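PDB 6GNF: glycogen synthase from Cyanobacterium sp. CLg1, which belongs to the starch and glycogen synthase family of two-domain glycosyltransferases with the GT-B architecture and is modelled here with ADP and a glycan. Local coordinates for residues A[74-78]-A[148-152]; A[88-92]-A[142-146]; A[104-109]-A[138-142]; A[108-112]-A[129-135]. One frame throughout, in Å; residues are numbered along the deposited sequence.

Contact 1 of 4, residues A[74-78]-A[148-152]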
loop_
_atom_site.group_PDB
_atom_site.type_symbol
_atom_site.label_atom_id
_atom_site.label_comp_id
_atom_site.label_asym_id
_atom_site.label_seq_id
_atom_site.Cartn_x
_atom_site.Cartn_y
_atom_site.Cartn_z
ATOM N N THR A 74 12.940 2.194 25.747
ATOM C CA THR A 74 13.411 0.945 26.340
ATOM C C THR A 74 14.777 1.099 26.996
ATOM O O THR A 74 15.224 0.218 27.721
ATOM C CB THR A 74 13.564 -0.156 25.296
ATOM O OG1 THR A 74 14.646 0.183 24.425
ATOM C CG2 THR A 74 12.253 -0.371 24.515
ATOM N N GLU A 75 15.457 2.214 26.726
ATOM C CA GLU A 75 16.820 2.490 27.201
ATOM C C GLU A 75 17.886 1.657 26.492
ATOM O O GLU A 75 19.071 1.736 26.805
ATOM C CB GLU A 75 16.941 2.339 28.716
ATOM C CG GLU A 75 16.025 3.294 29.465
ATOM C CD GLU A 75 16.582 4.720 29.530
ATOM O OE1 GLU A 75 15.825 5.615 29.964
ATOM O OE2 GLU A 75 17.766 4.949 29.155
ATOM N N ILE A 76 17.481 0.894 25.494
ATOM C CA ILE A 76 18.416 0.130 24.695
ATOM C C ILE A 76 19.009 1.042 23.628
ATOM O O ILE A 76 18.294 1.822 23.003
ATOM C CB ILE A 76 17.708 -1.049 24.003
ATOM C CG1 ILE A 76 17.092 -1.982 25.046
ATOM C CG2 ILE A 76 18.679 -1.810 23.116
ATOM C CD1 ILE A 76 16.031 -2.912 24.500
ATOM N N ILE A 77 20.319 0.938 23.419
ATOM C CA ILE A 77 20.993 1.606 22.308
ATOM C C ILE A 77 21.739 0.568 21.496
ATOM O O ILE A 77 22.252 -0.396 22.049
ATOM C CB ILE A 77 21.980 2.699 22.760
ATOM C CG1 ILE A 77 23.145 2.089 23.546
ATOM C CG2 ILE A 77 21.250 3.754 23.571
ATOM C CD1 ILE A 77 24.017 3.102 24.247
ATOM N N GLN A 78 21.733 0.729 20.181
ATOM C CA GLN A 78 22.369 -0.215 19.288
ATOM C C GLN A 78 23.202 0.541 18.257
ATOM O O GLN A 78 22.683 1.412 17.572
ATOM C CB GLN A 78 21.292 -1.045 18.595
ATOM C CG GLN A 78 21.792 -2.000 17.532
ATOM C CD GLN A 78 22.818 -2.971 18.077
ATOM O OE1 GLN A 78 22.826 -3.299 19.263
ATOM N NE2 GLN A 78 23.764 -3.339 17.235
ATOM N N LEU A 148 16.860 -9.805 19.318
ATOM C CA LEU A 148 17.890 -10.179 20.287
ATOM C C LEU A 148 17.873 -9.310 21.541
ATOM O O LEU A 148 18.310 -9.757 22.597
ATOM C CB LEU A 148 19.274 -10.099 19.641
ATOM C CG LEU A 148 19.472 -10.880 18.338
ATOM C CD1 LEU A 148 20.851 -10.588 17.758
ATOM C CD2 LEU A 148 19.295 -12.368 18.564
ATOM N N LEU A 149 17.345 -8.087 21.438
ATOM C CA LEU A 149 17.539 -7.067 22.477
ATOM C C LEU A 149 16.284 -6.615 23.205
ATOM O O LEU A 149 16.318 -6.365 24.417
ATOM C CB LEU A 149 18.184 -5.825 21.856
ATOM C CG LEU A 149 19.646 -5.860 21.423
ATOM C CD1 LEU A 149 20.067 -4.524 20.824
ATOM C CD2 LEU A 149 20.575 -6.293 22.541
ATOM N N VAL A 150 15.169 -6.523 22.494
ATOM C CA VAL A 150 13.988 -5.845 23.030
ATOM C C VAL A 150 13.002 -6.819 23.696
ATOM O O VAL A 150 12.370 -7.630 23.021
ATOM C CB VAL A 150 13.266 -5.049 21.922
ATOM C CG1 VAL A 150 12.052 -4.325 22.473
ATOM C CG2 VAL A 150 14.219 -4.040 21.281
ATOM N N PRO A 151 12.799 -6.695 25.022
ATOM C CA PRO A 151 11.839 -7.575 25.677
ATOM C C PRO A 151 10.410 -7.223 25.287
ATOM O O PRO A 151 10.001 -6.060 25.344
ATOM C CB PRO A 151 12.059 -7.311 27.166
ATOM C CG PRO A 151 12.637 -5.940 27.228
ATOM C CD PRO A 151 13.424 -5.752 25.967
ATOM N N LEU A 152 9.635 -8.242 24.952
ATOM C CA LEU A 152 8.327 -8.058 24.354
ATOM C C LEU A 152 7.223 -8.315 25.367
ATOM O O LEU A 152 7.465 -8.665 26.517
ATOM C CB LEU A 152 8.175 -8.998 23.153
ATOM C CG LEU A 152 9.211 -8.857 22.051
ATOM C CD1 LEU A 152 8.968 -9.870 20.951
ATOM C CD2 LEU A 152 9.228 -7.446 21.468
#

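Contact 2 of 4, residues A[88-92]-A[142-146]. With SO4 (sulfate ion), chain G.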
loop_
_atom_site.group_PDB
_atom_site.type_symbol
_atom_site.label_atom_id
_atom_site.label_comp_id
_atom_site.label_asym_id
_atom_site.label_seq_id
_atom_site.Cartn_x
_atom_site.Cartn_y
_atom_site.Cartn_z
ATOM N N ASN A 88 24.217 5.556 16.532
ATOM C CA ASN A 88 23.411 4.716 17.421
ATOM C C ASN A 88 21.946 4.971 17.197
ATOM O O ASN A 88 21.566 6.085 16.930
ATOM C CB ASN A 88 23.689 5.061 18.887
ATOM C CG ASN A 88 25.093 4.752 19.297
ATOM O OD1 ASN A 88 25.867 5.671 19.546
ATOM N ND2 ASN A 88 25.458 3.475 19.327
ATOM N N VAL A 89 21.127 3.945 17.359
ATOM C CA VAL A 89 19.682 4.137 17.450
ATOM C C VAL A 89 19.227 3.809 18.872
ATOM O O VAL A 89 19.930 3.109 19.600
ATOM C CB VAL A 89 18.923 3.301 16.402
ATOM C CG1 VAL A 89 19.303 3.759 15.002
ATOM C CG2 VAL A 89 19.192 1.813 16.563
ATOM N N ARG A 90 18.127 4.424 19.298
ATOM C CA ARG A 90 17.405 4.016 20.496
ATOM C C ARG A 90 16.144 3.305 20.030
ATOM O O ARG A 90 15.717 3.495 18.895
ATOM C CB ARG A 90 17.025 5.217 21.349
ATOM C CG ARG A 90 18.201 5.992 21.920
ATOM C CD ARG A 90 17.731 7.123 22.823
ATOM N NE ARG A 90 16.876 8.071 22.111
ATOM C CZ ARG A 90 16.092 8.989 22.688
ATOM N NH1 ARG A 90 16.037 9.109 24.009
ATOM N NH2 ARG A 90 15.350 9.796 21.934
ATOM N N TYR A 91 15.596 2.437 20.872
ATOM C CA TYR A 91 14.364 1.730 20.559
ATOM C C TYR A 91 13.273 2.162 21.522
ATOM O O TYR A 91 13.462 2.212 22.741
ATOM C CB TYR A 91 14.556 0.218 20.653
ATOM C CG TYR A 91 15.545 -0.357 19.665
ATOM C CD1 TYR A 91 15.196 -0.560 18.332
ATOM C CD2 TYR A 91 16.819 -0.741 20.072
ATOM C CE1 TYR A 91 16.097 -1.104 17.424
ATOM C CE2 TYR A 91 17.735 -1.276 19.171
ATOM C CZ TYR A 91 17.374 -1.460 17.847
ATOM O OH TYR A 91 18.295 -2.008 16.952
ATOM N N PHE A 92 12.138 2.561 20.959
ATOM C CA PHE A 92 10.937 2.820 21.731
ATOM C C PHE A 92 9.986 1.666 21.463
ATOM O O PHE A 92 10.122 0.971 20.458
ATOM C CB PHE A 92 10.313 4.155 21.335
ATOM C CG PHE A 92 11.037 5.349 21.888
ATOM C CD1 PHE A 92 12.313 5.663 21.448
ATOM C CD2 PHE A 92 10.449 6.152 22.841
ATOM C CE1 PHE A 92 12.989 6.760 21.949
ATOM C CE2 PHE A 92 11.111 7.254 23.350
ATOM C CZ PHE A 92 12.387 7.557 22.905
ATOM N N ALA A 142 18.994 -1.822 12.024
ATOM C CA ALA A 142 18.439 -1.646 13.359
ATOM C C ALA A 142 17.413 -2.722 13.694
ATOM O O ALA A 142 17.318 -3.117 14.861
ATOM C CB ALA A 142 17.815 -0.264 13.497
ATOM N N ALA A 143 16.653 -3.151 12.691
ATOM C CA ALA A 143 15.572 -4.113 12.894
ATOM C C ALA A 143 16.104 -5.490 13.251
ATOM O O ALA A 143 15.500 -6.218 14.017
ATOM C CB ALA A 143 14.706 -4.204 11.647
ATOM N N LEU A 144 17.261 -5.842 12.704
ATOM C CA LEU A 144 17.832 -7.164 12.939
ATOM C C LEU A 144 18.171 -7.391 14.409
ATOM O O LEU A 144 18.066 -8.529 14.884
ATOM C CB LEU A 144 19.075 -7.377 12.069
ATOM C CG LEU A 144 18.818 -7.704 10.596
ATOM C CD1 LEU A 144 20.039 -7.409 9.755
ATOM C CD2 LEU A 144 18.398 -9.153 10.421
ATOM N N ALA A 145 18.525 -6.324 15.125
ATOM C CA ALA A 145 18.882 -6.438 16.535
ATOM C C ALA A 145 17.671 -6.595 17.448
ATOM O O ALA A 145 17.800 -7.022 18.595
ATOM C CB ALA A 145 19.719 -5.237 16.963
ATOM N N VAL A 146 16.483 -6.287 16.945
ATOM C CA VAL A 146 15.299 -6.214 17.809
ATOM C C VAL A 146 14.935 -7.563 18.443
ATOM O O VAL A 146 14.660 -7.596 19.656
ATOM C CB VAL A 146 14.098 -5.575 17.083
ATOM C CG1 VAL A 146 12.793 -5.820 17.831
ATOM C CG2 VAL A 146 14.333 -4.082 16.926
HETATM S S SO4 G . 12.398 12.050 23.186
HETATM O O1 SO4 G . 13.603 11.454 23.819
HETATM O O2 SO4 G . 12.525 12.115 21.708
HETATM O O3 SO4 G . 12.248 13.429 23.701
HETATM O O4 SO4 G . 11.202 11.254 23.544
#

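Contact 3 of 4, residues A[104-109]-A[138-142]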
loop_
_atom_site.group_PDB
_atom_site.type_symbol
_atom_site.label_atom_id
_atom_site.label_comp_id
_atom_site.label_asym_id
_atom_site.label_seq_id
_atom_site.Cartn_x
_atom_site.Cartn_y
_atom_site.Cartn_z
ATOM N N VAL A 104 12.257 2.633 15.819
ATOM C CA VAL A 104 13.667 2.953 15.748
ATOM C C VAL A 104 13.828 4.463 15.783
ATOM O O VAL A 104 13.378 5.162 14.883
ATOM C CB VAL A 104 14.289 2.386 14.462
ATOM C CG1 VAL A 104 15.786 2.653 14.430
ATOM C CG2 VAL A 104 14.012 0.896 14.358
ATOM N N ASP A 105 14.510 4.961 16.808
ATOM C CA ASP A 105 14.626 6.389 17.029
ATOM C C ASP A 105 15.995 6.925 16.612
ATOM O O ASP A 105 17.036 6.433 17.040
ATOM C CB ASP A 105 14.387 6.719 18.494
ATOM C CG ASP A 105 14.514 8.211 18.790
ATOM O OD1 ASP A 105 13.701 9.035 18.313
ATOM O OD2 ASP A 105 15.466 8.572 19.526
ATOM N N HIS A 106 15.979 7.969 15.787
ATOM C CA HIS A 106 17.187 8.651 15.343
ATOM C C HIS A 106 16.804 10.022 14.807
ATOM O O HIS A 106 15.720 10.195 14.265
ATOM C CB HIS A 106 17.883 7.855 14.240
ATOM C CG HIS A 106 19.306 8.252 14.020
ATOM N ND1 HIS A 106 19.671 9.347 13.268
ATOM C CD2 HIS A 106 20.459 7.704 14.468
ATOM C CE1 HIS A 106 20.985 9.463 13.264
ATOM N NE2 HIS A 106 21.491 8.477 13.985
ATOM N N HIS A 107 17.721 10.975 14.923
ATOM C CA HIS A 107 17.504 12.339 14.455
ATOM C C HIS A 107 16.992 12.397 12.996
ATOM O O HIS A 107 16.126 13.192 12.693
ATOM C CB HIS A 107 18.793 13.169 14.692
ATOM C CG HIS A 107 18.880 14.435 13.905
ATOM N ND1 HIS A 107 18.352 15.626 14.369
ATOM C CD2 HIS A 107 19.502 14.730 12.739
ATOM C CE1 HIS A 107 18.607 16.589 13.502
ATOM N NE2 HIS A 107 19.298 16.070 12.500
ATOM N N VAL A 108 17.454 11.500 12.130
ATOM C CA VAL A 108 17.096 11.550 10.718
ATOM C C VAL A 108 15.678 11.076 10.449
ATOM O O VAL A 108 15.201 11.261 9.339
ATOM C CB VAL A 108 18.065 10.735 9.813
ATOM C CG1 VAL A 108 19.502 11.166 10.041
ATOM C CG2 VAL A 108 17.918 9.233 10.031
ATOM N N TYR A 109 15.044 10.406 11.415
ATOM C CA TYR A 109 13.644 10.022 11.275
ATOM C C TYR A 109 12.717 11.050 11.900
ATOM O O TYR A 109 11.709 11.407 11.297
ATOM C CB TYR A 109 13.365 8.665 11.913
ATOM C CG TYR A 109 14.162 7.518 11.364
ATOM C CD1 TYR A 109 14.256 7.294 9.996
ATOM C CD2 TYR A 109 14.800 6.625 12.216
ATOM C CE1 TYR A 109 14.987 6.234 9.496
ATOM C CE2 TYR A 109 15.527 5.563 11.722
ATOM C CZ TYR A 109 15.617 5.373 10.358
ATOM O OH TYR A 109 16.345 4.328 9.867
ATOM N N MET A 138 19.845 1.928 7.280
ATOM C CA MET A 138 19.943 1.958 8.740
ATOM C C MET A 138 18.747 1.274 9.414
ATOM O O MET A 138 18.895 0.640 10.466
ATOM C CB MET A 138 20.082 3.392 9.241
ATOM C CG MET A 138 20.324 3.490 10.751
ATOM S SD MET A 138 20.739 5.151 11.301
ATOM C CE MET A 138 19.123 5.910 11.177
ATOM N N LEU A 139 17.558 1.432 8.838
ATOM C CA LEU A 139 16.376 0.742 9.350
ATOM C C LEU A 139 16.545 -0.774 9.328
ATOM O O LEU A 139 16.201 -1.439 10.300
ATOM C CB LEU A 139 15.128 1.133 8.550
ATOM C CG LEU A 139 13.841 0.368 8.864
ATOM C CD1 LEU A 139 13.466 0.498 10.328
ATOM C CD2 LEU A 139 12.702 0.864 7.983
ATOM N N SER A 140 17.077 -1.308 8.226
ATOM C CA SER A 140 17.253 -2.756 8.087
ATOM C C SER A 140 18.251 -3.297 9.105
ATOM O O SER A 140 18.035 -4.350 9.676
ATOM C CB SER A 140 17.685 -3.111 6.669
ATOM O OG SER A 140 16.667 -2.713 5.768
ATOM N N GLN A 141 19.342 -2.570 9.319
ATOM C CA GLN A 141 20.328 -2.934 10.334
ATOM C C GLN A 141 19.747 -2.878 11.734
ATOM O O GLN A 141 20.031 -3.737 12.562
ATOM C CB GLN A 141 21.530 -1.989 10.292
ATOM C CG GLN A 141 22.356 -2.080 9.029
ATOM C CD GLN A 141 23.381 -0.971 8.940
ATOM O OE1 GLN A 141 24.031 -0.621 9.928
ATOM N NE2 GLN A 141 23.526 -0.398 7.758
ATOM N N ALA A 142 18.994 -1.822 12.024
ATOM C CA ALA A 142 18.439 -1.646 13.359
ATOM C C ALA A 142 17.413 -2.722 13.694
ATOM O O ALA A 142 17.318 -3.117 14.861
ATOM C CB ALA A 142 17.815 -0.264 13.497
#

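Contact 4 of 4, residues A[108-112]-A[129-135]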
loop_
_atom_site.group_PDB
_atom_site.type_symbol
_atom_site.label_atom_id
_atom_site.label_comp_id
_atom_site.label_asym_id
_atom_site.label_seq_id
_atom_site.Cartn_x
_atom_site.Cartn_y
_atom_site.Cartn_z
ATOM N N VAL A 108 17.454 11.500 12.130
ATOM C CA VAL A 108 17.096 11.550 10.718
ATOM C C VAL A 108 15.678 11.076 10.449
ATOM O O VAL A 108 15.201 11.261 9.339
ATOM C CB VAL A 108 18.065 10.735 9.813
ATOM C CG1 VAL A 108 19.502 11.166 10.041
ATOM C CG2 VAL A 108 17.918 9.233 10.031
ATOM N N TYR A 109 15.044 10.406 11.415
ATOM C CA TYR A 109 13.644 10.022 11.275
ATOM C C TYR A 109 12.717 11.050 11.900
ATOM O O TYR A 109 11.709 11.407 11.297
ATOM C CB TYR A 109 13.365 8.665 11.913
ATOM C CG TYR A 109 14.162 7.518 11.364
ATOM C CD1 TYR A 109 14.256 7.294 9.996
ATOM C CD2 TYR A 109 14.800 6.625 12.216
ATOM C CE1 TYR A 109 14.987 6.234 9.496
ATOM C CE2 TYR A 109 15.527 5.563 11.722
ATOM C CZ TYR A 109 15.617 5.373 10.358
ATOM O OH TYR A 109 16.345 4.328 9.867
ATOM N N LEU A 110 13.053 11.518 13.097
ATOM C CA LEU A 110 12.134 12.345 13.867
ATOM C C LEU A 110 12.078 13.772 13.358
ATOM O O LEU A 110 10.997 14.321 13.130
ATOM C CB LEU A 110 12.548 12.361 15.340
ATOM C CG LEU A 110 11.551 12.956 16.331
ATOM C CD1 LEU A 110 10.294 12.113 16.394
ATOM C CD2 LEU A 110 12.185 13.071 17.709
ATOM N N SER A 111 13.254 14.360 13.176
ATOM C CA SER A 111 13.387 15.797 12.940
ATOM C C SER A 111 13.363 16.224 11.456
ATOM O O SER A 111 13.770 17.350 11.134
ATOM C CB SER A 111 14.677 16.295 13.608
ATOM O OG SER A 111 15.805 15.667 13.018
ATOM N N LYS A 112 12.867 15.357 10.567
ATOM C CA LYS A 112 12.675 15.732 9.156
ATOM C C LYS A 112 11.616 16.836 9.007
ATOM O O LYS A 112 11.780 17.780 8.221
ATOM C CB LYS A 112 12.291 14.513 8.309
ATOM C CG LYS A 112 13.438 13.547 8.068
ATOM C CD LYS A 112 14.548 14.184 7.240
ATOM C CE LYS A 112 15.541 13.151 6.729
ATOM N NZ LYS A 112 16.557 13.761 5.828
ATOM N N TYR A 129 13.887 12.386 -0.225
ATOM C CA TYR A 129 15.054 12.853 0.519
ATOM C C TYR A 129 16.310 12.302 -0.152
ATOM O O TYR A 129 16.330 11.145 -0.586
ATOM C CB TYR A 129 15.012 12.385 1.984
ATOM C CG TYR A 129 13.889 12.970 2.814
ATOM C CD1 TYR A 129 13.770 14.350 2.986
ATOM C CD2 TYR A 129 12.951 12.145 3.440
ATOM C CE1 TYR A 129 12.746 14.893 3.744
ATOM C CE2 TYR A 129 11.923 12.679 4.204
ATOM C CZ TYR A 129 11.828 14.058 4.352
ATOM O OH TYR A 129 10.824 14.638 5.091
ATOM N N ILE A 130 17.353 13.123 -0.249
ATOM C CA ILE A 130 18.628 12.670 -0.821
ATOM C C ILE A 130 19.159 11.425 -0.093
ATOM O O ILE A 130 19.703 10.517 -0.714
ATOM C CB ILE A 130 19.708 13.792 -0.835
ATOM C CG1 ILE A 130 20.053 14.290 0.581
ATOM C CG2 ILE A 130 19.259 14.959 -1.711
ATOM C CD1 ILE A 130 21.317 13.689 1.171
ATOM N N ASP A 131 18.989 11.407 1.227
ATOM C CA ASP A 131 19.615 10.419 2.089
ATOM C C ASP A 131 18.736 9.196 2.373
ATOM O O ASP A 131 18.919 8.529 3.400
ATOM C CB ASP A 131 20.062 11.086 3.413
ATOM C CG ASP A 131 18.889 11.438 4.333
ATOM O OD1 ASP A 131 17.842 11.874 3.802
ATOM O OD2 ASP A 131 19.026 11.319 5.575
ATOM N N ASN A 132 17.808 8.873 1.472
ATOM C CA ASN A 132 16.973 7.687 1.676
ATOM C C ASN A 132 17.763 6.388 1.709
ATOM O O ASN A 132 17.360 5.434 2.400
ATOM C CB ASN A 132 15.849 7.599 0.640
ATOM C CG ASN A 132 14.587 8.351 1.075
ATOM O OD1 ASN A 132 14.457 8.833 2.219
ATOM N ND2 ASN A 132 13.629 8.427 0.167
ATOM N N VAL A 133 18.857 6.343 0.954
ATOM C CA VAL A 133 19.771 5.206 0.993
ATOM C C VAL A 133 20.232 4.968 2.430
ATOM O O VAL A 133 20.096 3.870 2.950
ATOM C CB VAL A 133 20.989 5.424 0.072
ATOM C CG1 VAL A 133 22.112 4.436 0.370
ATOM C CG2 VAL A 133 20.571 5.322 -1.392
ATOM N N GLU A 134 20.765 6.001 3.066
ATOM C CA GLU A 134 21.306 5.852 4.410
ATOM C C GLU A 134 20.203 5.564 5.432
ATOM O O GLU A 134 20.359 4.708 6.294
ATOM C CB GLU A 134 22.106 7.094 4.802
ATOM C CG GLU A 134 23.399 7.279 4.031
ATOM C CD GLU A 134 23.218 7.909 2.653
ATOM O OE1 GLU A 134 24.227 8.122 1.938
ATOM O OE2 GLU A 134 22.066 8.185 2.244
ATOM N N ARG A 135 19.081 6.271 5.321
ATOM C CA ARG A 135 17.961 6.132 6.253
ATOM C C ARG A 135 17.377 4.733 6.281
ATOM O O ARG A 135 17.095 4.199 7.355
ATOM C CB ARG A 135 16.841 7.126 5.904
ATOM C CG ARG A 135 16.998 8.493 6.557
ATOM C CD ARG A 135 16.315 9.608 5.776
ATOM N NE ARG A 135 14.981 9.251 5.305
ATOM C CZ ARG A 135 13.835 9.537 5.915
ATOM N NH1 ARG A 135 13.809 10.194 7.068
ATOM N NH2 ARG A 135 12.691 9.153 5.354
#

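Contact 1 of 4, residues A[74-78]-A[148-152]
I76 reaches from the edge strand 72-82 toward the residues leaving helix 146-149, and its two branches divide the work. From CB, a chi1 of -60° sets CG1 beside the backbone N and leaves CG2 anti to that N, where I76 CG2 meets L149 CD1 at 3.8 Å. The other branch goes out through CG1, and its extended chi2 carries CD1 on to the turn beyond. There I76 CD1 sits 3.5 Å from the carbonyl O of L149 and 3.9 Å from V150 CG2, with P151 CD close by, so this one methyl is gathered in by three consecutive residues. L149 CD1 is also approached by Q78, whose side chain crosses the leucine at about a right angle and brings Q78 OE1 to 3.4 Å from L149 CD1. The start of the strand segment is shaped by an ST turn: T74 OG1 accepts from I76 N at 3.1 Å, and the same hydroxyl is hydrogen-bonded to Y91 O on the neighbouring strand. I76 and Q78 both rest against Y91 as well. Van der Waals packing therefore holds the two segments together, mostly methyl on methyl with two oxygens resting against methyls, while the polar bonds here run within strand 72-82 and to Y91 of the next strand.

Contact 2 of 4, residues A[88-92]-A[142-146]
V89 and Y91 of strand 85-96 face helix 132-144 and the residues that follow it, with the CA atoms of V89 and A142 7.2 Å apart and those of Y91 and V146 8.5 Å apart. The Y91 ring, its CG anti to the carbonyl carbon (chi1 -63°), spans the gap and delivers its hydroxyl to the backbone. Y91 OH donates to A142 O at 2.6 Å, in the carbonyl plane and on a lone pair, with a C=O...O angle of 127°. A145 N also makes a weak bond to A142 O, at 3.4 Å. Two alkyl groups close around the phenol: A145 CB lies 3.5 Å from Y91 OH, and V146 CG2 approaches Y91 CE1 obliquely at 3.5 Å. Nearer the start of the segment, V89 CG2 packs on A142 CB. R90 points to the other face of the strand, where R90 NH2 donates at 3.1 Å to O1 of a sulfate ion, probably from the crystallisation liquor, and NH1 adds a weak bond. F92 turns its ring edge to one guanidinium face, CE1 lying above it toward the rim, and R64 also binds the sulfate. A helix packed in this way on one face of a mixed sheet fits the Rossmann-like alpha/beta domain of GT-B proteins.

Contact 3 of 4, residues A[104-109]-A[138-142]
M138 CE ends among H106, V108 and Y109, at the point where strand 99-105 gives way to helix 107-110. The methionine is extended through chi1 and chi2 and bends at chi3 (74°), which turns the methyl toward these three partners. M138 CE lies over one face of the imidazole, 4.0 Å from the centroid of the H106 ring, a CH-pi contact; M138 SD stands over the same ring at 4.3 Å from its centroid, a Met-aromatic contact. V108 CG2 meets M138 CE tip to tip at 3.7 Å, and the Y109 ring comes in obliquely, with Y109 CZ 3.6 Å from M138 CE. Two hydrogen bonds set the rotation of the imidazole. H106 is the N-cap: its CG is anti to the backbone N (chi1 -163°), and H106 ND1 accepts from V108 N at 3.3 Å on an almost straight bond lying in the ring plane. Its NE2 is hydrogen-bonded to T87 OG1 on strand 85-96. Y109 OH passes 3.3 Å from L139 N at too poor an angle to bond; its partner is R135 O. On the strand side V104 packs on helix 132-144, V104 CG1 on A142 CB at 3.7 Å and CG2 between A142 CB and L139 CD1. With ND1 acting as acceptor and NE2 bonded to a hydroxyl, H106 is probably neutral, which suits an imidazole face lying against the thioether of a buried methionine.

Contact 4 of 4, residues A[108-112]-A[129-135]
Y109 OH donates to the carbonyl O of R135 at 2.6 Å, in the carbonyl plane, and R135 returns a bond, R135 NH1 reaching V108 O at 2.9 Å, so the two segments are tied in both directions. The second bond lies in the guanidinium plane but is bent (N-H...O 135°) and tilted from the plane of the carbonyl. R135 is steadied from its own side as well: R135 NE donates to N132 OD1 at 3.2 Å, and NH2 makes a weak bond to L120 O. K112 supplies the salt bridge, K112 NZ meeting D131 OD1 on its syn side at 3.1 Å with OD2 a weaker second partner; D131 OD2 is held by Y82 OH. On its way to D131 the lysine chain runs over one face of Y129, K112 CD 4.1 Å and K112 NZ 4.3 Å from the centroid of the Y129 ring, as CH-pi and cation-pi contacts. That tyrosine is anchored through OH to K119 O. The V108 and R135 side chains run past each other in opposite directions, V108 CG2 3.7 Å from R135 CG. The like-charged ends of K112 and R135 come within 4.7 Å (K112 NZ to R135 NH1), a closeness that D131, the aromatic face and the V108 carbonyl probably make tolerable.

The four contacts form a row along one flank of the starch synthase catalytic domain. The centres of contacts 1 and 2 are about 7 Å apart, as are those of contacts 2 and 3, and those of contacts 3 and 4 about 9 Å. Contacts 1 to 3 reach successive antiparallel strands of one mixed sheet; contacts 2 and 3 share A142, and contacts 3 and 4 share V108 and Y109. D105 OD2, from 104-109, forms a salt bridge with R90 NH2 at 2.7 Å. From the surface at contact 1 the row runs toward the glycan: the Y129 and R135 side chains are about 9 Å from bound BGC and GLC, and the L139 side chain about 11 Å from GLC and AC1, too far to touch, consistent with a second layer behind the pocket.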